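Local coordinates for uncharacterized protein (Pyrococcus horikoshii, PDB 2CYJ), which is of unknown function, being a small single-chain alpha/beta protein of the DUF498 (Mth938-like) family, at residues 59-64 / 82-87; 66-71 / 89-94. All coordinates share one frame; numbering follows the deposited sequence.

Contact 1: 59-64 / 82-87; sequences EDFDVL and KLVEDK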
loop_
_atom_site.group_PDB
_atom_site.type_symbol
_atom_site.label_atom_id
_atom_site.label_comp_id
_atom_site.label_asym_id
_atom_site.label_seq_id
_atom_site.Cartn_x
_atom_site.Cartn_y
_atom_site.Cartn_z
ATOM N N GLU A 59 -9.270 -1.970 9.732
ATOM C CA GLU A 59 -9.557 -3.387 9.900
ATOM C C GLU A 59 -8.311 -4.023 10.499
ATOM O O GLU A 59 -7.189 -3.560 10.261
ATOM C CB GLU A 59 -9.845 -4.057 8.552
ATOM C CG GLU A 59 -11.043 -3.490 7.822
ATOM C CD GLU A 59 -11.267 -4.155 6.471
ATOM O OE1 GLU A 59 -12.151 -3.683 5.725
ATOM O OE2 GLU A 59 -10.561 -5.139 6.159
ATOM N N ASP A 60 -8.510 -5.078 11.280
ATOM C CA ASP A 60 -7.404 -5.799 11.894
ATOM C C ASP A 60 -6.613 -6.473 10.765
ATOM O O ASP A 60 -7.190 -6.917 9.767
ATOM C CB ASP A 60 -7.962 -6.850 12.860
ATOM C CG ASP A 60 -6.907 -7.422 13.785
ATOM O OD1 ASP A 60 -6.050 -6.655 14.261
ATOM O OD2 ASP A 60 -6.947 -8.639 14.055
ATOM N N PHE A 61 -5.295 -6.537 10.911
ATOM C CA PHE A 61 -4.469 -7.166 9.891
ATOM C C PHE A 61 -3.222 -7.787 10.503
ATOM O O PHE A 61 -2.813 -7.428 11.612
ATOM C CB PHE A 61 -4.091 -6.146 8.794
ATOM C CG PHE A 61 -3.289 -4.967 9.291
ATOM C CD1 PHE A 61 -1.903 -4.946 9.165
ATOM C CD2 PHE A 61 -3.925 -3.884 9.894
ATOM C CE1 PHE A 61 -1.155 -3.859 9.633
ATOM C CE2 PHE A 61 -3.196 -2.798 10.366
ATOM C CZ PHE A 61 -1.802 -2.785 10.236
ATOM N N ASP A 62 -2.643 -8.729 9.766
ATOM C CA ASP A 62 -1.438 -9.446 10.174
ATOM C C ASP A 62 -0.224 -8.919 9.433
ATOM O O ASP A 62 0.891 -8.888 9.960
ATOM C CB ASP A 62 -1.571 -10.935 9.830
ATOM C CG ASP A 62 -2.779 -11.583 10.471
ATOM O OD1 ASP A 62 -2.910 -11.486 11.710
ATOM O OD2 ASP A 62 -3.591 -12.194 9.735
ATOM N N VAL A 63 -0.463 -8.497 8.201
ATOM C CA VAL A 63 0.592 -8.055 7.316
ATOM C C VAL A 63 0.322 -6.703 6.693
ATOM O O VAL A 63 -0.791 -6.461 6.238
ATOM C CB VAL A 63 0.726 -9.054 6.135
ATOM C CG1 VAL A 63 1.811 -8.594 5.161
ATOM C CG2 VAL A 63 1.017 -10.457 6.649
ATOM N N LEU A 64 1.324 -5.825 6.706
ATOM C CA LEU A 64 1.233 -4.542 6.008
ATOM C C LEU A 64 2.162 -4.730 4.810
ATOM O O LEU A 64 3.367 -4.970 4.970
ATOM C CB LEU A 64 1.739 -3.351 6.839
ATOM C CG LEU A 64 1.874 -2.069 5.987
ATOM C CD1 LEU A 64 0.504 -1.578 5.512
ATOM C CD2 LEU A 64 2.581 -0.988 6.782
ATOM N N LYS A 82 7.233 1.959 13.290
ATOM C CA LYS A 82 7.021 1.763 14.722
ATOM C C LYS A 82 5.541 1.496 15.014
ATOM O O LYS A 82 5.193 0.677 15.867
ATOM C CB LYS A 82 7.480 3.007 15.488
ATOM C CG LYS A 82 7.393 2.890 17.005
ATOM C CD LYS A 82 8.539 2.069 17.565
ATOM C CE LYS A 82 8.504 2.056 19.087
ATOM N NZ LYS A 82 9.655 1.307 19.660
ATOM N N LEU A 83 4.674 2.194 14.294
ATOM C CA LEU A 83 3.236 2.062 14.461
ATOM C C LEU A 83 2.770 0.623 14.219
ATOM O O LEU A 83 1.819 0.160 14.852
ATOM C CB LEU A 83 2.540 3.034 13.500
ATOM C CG LEU A 83 1.069 3.384 13.698
ATOM C CD1 LEU A 83 0.819 3.815 15.141
ATOM C CD2 LEU A 83 0.706 4.507 12.730
ATOM N N VAL A 84 3.451 -0.088 13.321
ATOM C CA VAL A 84 3.100 -1.471 12.999
ATOM C C VAL A 84 4.237 -2.453 13.289
ATOM O O VAL A 84 4.378 -3.477 12.622
ATOM C CB VAL A 84 2.687 -1.595 11.511
ATOM C CG1 VAL A 84 1.370 -0.864 11.283
ATOM C CG2 VAL A 84 3.765 -1.013 10.618
ATOM N N GLU A 85 5.031 -2.143 14.307
ATOM C CA GLU A 85 6.161 -2.981 14.667
ATOM C C GLU A 85 5.749 -4.390 15.117
ATOM O O GLU A 85 6.567 -5.306 15.105
ATOM C CB GLU A 85 6.997 -2.278 15.745
ATOM C CG GLU A 85 6.305 -2.142 17.081
ATOM C CD GLU A 85 7.166 -1.437 18.119
ATOM O OE1 GLU A 85 8.406 -1.469 17.984
ATOM O OE2 GLU A 85 6.599 -0.868 19.077
ATOM N N ASP A 86 4.484 -4.568 15.486
ATOM C CA ASP A 86 3.992 -5.878 15.916
ATOM C C ASP A 86 3.424 -6.688 14.754
ATOM O O ASP A 86 2.908 -7.788 14.946
ATOM C CB ASP A 86 2.919 -5.711 17.003
ATOM C CG ASP A 86 1.706 -4.936 16.521
ATOM O OD1 ASP A 86 1.866 -4.035 15.669
ATOM O OD2 ASP A 86 0.589 -5.213 17.008
ATOM N N LYS A 87 3.540 -6.152 13.543
ATOM C CA LYS A 87 3.019 -6.818 12.355
ATOM C C LYS A 87 4.125 -7.288 11.409
ATOM O O LYS A 87 5.294 -6.932 11.570
ATOM C CB LYS A 87 2.100 -5.855 11.595
ATOM C CG LYS A 87 0.971 -5.253 12.418
ATOM C CD LYS A 87 0.054 -6.326 12.977
ATOM C CE LYS A 87 -1.196 -5.723 13.603
ATOM N NZ LYS A 87 -2.085 -6.777 14.162
HETATM O O HOH W 1 -1.925 -9.680 13.604
#
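D62 and K87 bring the two backbones closest, their CA atoms 5.6 Å apart, where the type I turn V84-K87 carries the chain leaving helix 78-83 up to the start of strand 63-68. The bend of K87 at chi2 (-60°) brings CD to 3.4 Å from F61 O. Its CE lies over one face of the F61 ring, while CG rests 3.8 Å from F61 CE1. Its NZ gives F61 O a 2.7 Å hydrogen bond nearly along the C=O axis. The same ammonium donates to a water, 3.0 Å from NZ, that in turn bonds D62 OD1. A long salt bridge, 4.0 Å from D60 OD1 to K87 NZ, probably adds a little attraction, though both aspartates have R109 as their stronger partner. An alanine in place of K87 would probably leave F61 O and the water without their ammonium partner, and take away the aliphatic chain over one ring face. V84 suits the buried side: CG1 meets the edge of the F61 ring at CZ (3.9 Å), and CG2 meets L64 CD2 (4.0 Å). The whole ties the return of a beta-alpha-beta crossover, from strand 63-68 through helix 78-83 to its parallel neighbour 88-92, to the strand where it began.

Contact 2: 66-71 / 89-94; sequences VGTGIY and VIEKPT. With SO4 (sulfate ion), chain C.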
loop_
_atom_site.group_PDB
_atom_site.type_symbol
_atom_site.label_atom_id
_atom_site.label_comp_id
_atom_site.label_asym_id
_atom_site.label_seq_id
_atom_site.Cartn_x
_atom_site.Cartn_y
_atom_site.Cartn_z
ATOM N N VAL A 66 3.552 -2.961 1.386
ATOM C CA VAL A 66 3.671 -1.690 0.689
ATOM C C VAL A 66 4.336 -1.845 -0.669
ATOM O O VAL A 66 5.443 -2.382 -0.762
ATOM C CB VAL A 66 4.499 -0.655 1.511
ATOM C CG1 VAL A 66 4.528 0.699 0.794
ATOM C CG2 VAL A 66 3.903 -0.491 2.913
ATOM N N GLY A 67 3.630 -1.407 -1.710
ATOM C CA GLY A 67 4.156 -1.386 -3.070
ATOM C C GLY A 67 4.807 -0.009 -3.104
ATOM O O GLY A 67 4.125 1.025 -3.137
ATOM N N THR A 68 6.137 -0.001 -3.100
ATOM C CA THR A 68 6.919 1.226 -3.009
ATOM C C THR A 68 7.126 2.024 -4.278
ATOM O O THR A 68 8.003 2.890 -4.330
ATOM C CB THR A 68 8.286 0.886 -2.404
ATOM O OG1 THR A 68 8.914 -0.106 -3.222
ATOM C CG2 THR A 68 8.120 0.330 -0.984
ATOM N N GLY A 69 6.298 1.756 -5.280
ATOM C CA GLY A 69 6.427 2.426 -6.555
ATOM C C GLY A 69 7.047 1.442 -7.526
ATOM O O GLY A 69 7.732 0.506 -7.121
ATOM N N ILE A 70 6.795 1.636 -8.811
ATOM C CA ILE A 70 7.369 0.766 -9.826
ATOM C C ILE A 70 8.889 0.738 -9.665
ATOM O O ILE A 70 9.512 -0.304 -9.862
ATOM C CB ILE A 70 7.008 1.279 -11.236
ATOM C CG1 ILE A 70 5.501 1.139 -11.472
ATOM C CG2 ILE A 70 7.822 0.540 -12.302
ATOM C CD1 ILE A 70 4.981 -0.305 -11.515
ATOM N N TYR A 71 9.473 1.871 -9.280
ATOM C CA TYR A 71 10.920 1.962 -9.114
ATOM C C TYR A 71 11.393 1.973 -7.658
ATOM O O TYR A 71 12.551 2.285 -7.366
ATOM C CB TYR A 71 11.448 3.179 -9.885
ATOM C CG TYR A 71 11.229 3.047 -11.380
ATOM C CD1 TYR A 71 10.240 3.785 -12.038
ATOM C CD2 TYR A 71 11.989 2.152 -12.135
ATOM C CE1 TYR A 71 10.015 3.625 -13.414
ATOM C CE2 TYR A 71 11.771 1.988 -13.512
ATOM C CZ TYR A 71 10.786 2.726 -14.137
ATOM O OH TYR A 71 10.571 2.569 -15.487
ATOM N N VAL A 89 5.792 -6.800 8.127
ATOM C CA VAL A 89 5.835 -5.663 7.213
ATOM C C VAL A 89 6.721 -5.929 6.010
ATOM O O VAL A 89 7.905 -6.243 6.139
ATOM C CB VAL A 89 6.305 -4.391 7.958
ATOM C CG1 VAL A 89 6.400 -3.211 6.997
ATOM C CG2 VAL A 89 5.325 -4.074 9.094
ATOM N N ILE A 90 6.128 -5.785 4.834
ATOM C CA ILE A 90 6.804 -6.048 3.578
ATOM C C ILE A 90 6.801 -4.799 2.699
ATOM O O ILE A 90 5.751 -4.192 2.474
ATOM C CB ILE A 90 6.067 -7.155 2.814
ATOM C CG1 ILE A 90 5.858 -8.371 3.719
ATOM C CG2 ILE A 90 6.864 -7.552 1.562
ATOM C CD1 ILE A 90 4.971 -9.435 3.095
ATOM N N GLU A 91 7.973 -4.419 2.205
ATOM C CA GLU A 91 8.090 -3.260 1.327
ATOM C C GLU A 91 8.853 -3.694 0.086
ATOM O O GLU A 91 10.039 -4.020 0.172
ATOM C CB GLU A 91 8.844 -2.130 2.025
ATOM C CG GLU A 91 8.141 -1.554 3.235
ATOM C CD GLU A 91 8.820 -0.296 3.734
ATOM O OE1 GLU A 91 9.387 -0.320 4.848
ATOM O OE2 GLU A 91 8.796 0.722 3.009
ATOM N N LYS A 92 8.173 -3.698 -1.058
ATOM C CA LYS A 92 8.786 -4.097 -2.327
ATOM C C LYS A 92 8.287 -3.239 -3.476
ATOM O O LYS A 92 7.189 -2.687 -3.402
ATOM C CB LYS A 92 8.431 -5.546 -2.674
ATOM C CG LYS A 92 8.911 -6.585 -1.673
ATOM C CD LYS A 92 10.413 -6.628 -1.617
ATOM C CE LYS A 92 10.867 -7.471 -0.442
ATOM N NZ LYS A 92 12.343 -7.625 -0.435
ATOM N N PRO A 93 9.088 -3.111 -4.553
ATOM C CA PRO A 93 8.653 -2.317 -5.706
ATOM C C PRO A 93 7.274 -2.857 -6.102
ATOM O O PRO A 93 6.979 -4.048 -5.958
ATOM C CB PRO A 93 9.744 -2.577 -6.735
ATOM C CG PRO A 93 10.981 -2.697 -5.848
ATOM C CD PRO A 93 10.474 -3.583 -4.728
ATOM N N THR A 94 6.444 -1.970 -6.626
ATOM C CA THR A 94 5.069 -2.303 -6.899
ATOM C C THR A 94 4.677 -3.524 -7.691
ATOM O O THR A 94 3.752 -4.226 -7.279
ATOM C CB THR A 94 4.364 -1.056 -7.420
ATOM O OG1 THR A 94 4.365 -0.094 -6.363
ATOM C CG2 THR A 94 2.914 -1.345 -7.822
HETATM S S SO4 C . 12.584 -10.386 -2.149
HETATM O O1 SO4 C . 11.415 -10.230 -1.266
HETATM O O2 SO4 C . 12.652 -11.790 -2.600
HETATM O O3 SO4 C . 12.444 -9.474 -3.297
HETATM O O4 SO4 C . 13.816 -10.040 -1.417
#
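V66 pairs with E91 and G67 with K92 as parallel strands, whose short axes diverge by 23°. V66 N donates to I90 O at 2.7 Å, and V66 O accepts the N-H of K92. T68 N continues the pattern to K92 O at 2.9 Å. Beyond the strands, T94 takes over. Its CB sits against the peptide of G69, 3.7 Å from G69 C, and I70 CD1 approaches CB at 4.2 Å. With chi1 at -64°, OG1 stands anti to the carbonyl carbon and accepts the N-H of G69 at 2.9 Å. The hydroxyl also bonds H115 O, so one small polar tip joins two backbone groups, the N-H of G69 and the carbonyl O of H115, a task that a threonine can perform as acceptor and donor together. The exchange is mutual: T94 N reaches G69 O at 2.8 Å, standing 62° above the carbonyl plane. G67 must lack a side chain, because a CB would clash with T94 OG1, and the positive phi of G69 likewise favours glycine. P93 holds the N-cap position just before helix 94-104, its CB beside G69 O. On the face shared by V66 and E91, E91 CG lies 4.1 Å from V66 CB, and the carboxylate end of E91 bonds L76 N. K92 points to the other face, where its NZ makes weak bonds to O1 and O4 of a sulfate ion, probably from the crystallisation liquor. Strand 88-92 is the outermost strand on this side of the mixed sheet, and strand 63-68 separates it from 110-115, whose I113 and H115 bond the backbone of G67. I90 and K92 touch helix 94-104 through L100 and A97, whereas V66 packs on L76 of strand 75-76.

How the contacts relate
Both contacts use strand 63-68, contact 1 at its beginning and contact 2 at its end, with centres about 16 Å apart. Both are partly buried, but contact 1 lies further out, about 12 Å from the centre of the chain against 8 Å, and one of its touching residues is exposed, none in contact 2. Contact 1 combines a charged, water-bridged outer side with an apolar patch. Contact 2 depends mainly on backbone hydrogen bonds, with a threonine hydroxyl, a glycine within the strand and another just past its end. They meet directly: L64 O lies 2.9 Å from I90 N, probably a hydrogen bond, and V63 CG1 packs on I90 CD1. Helix 78-83 leads into strand 88-92.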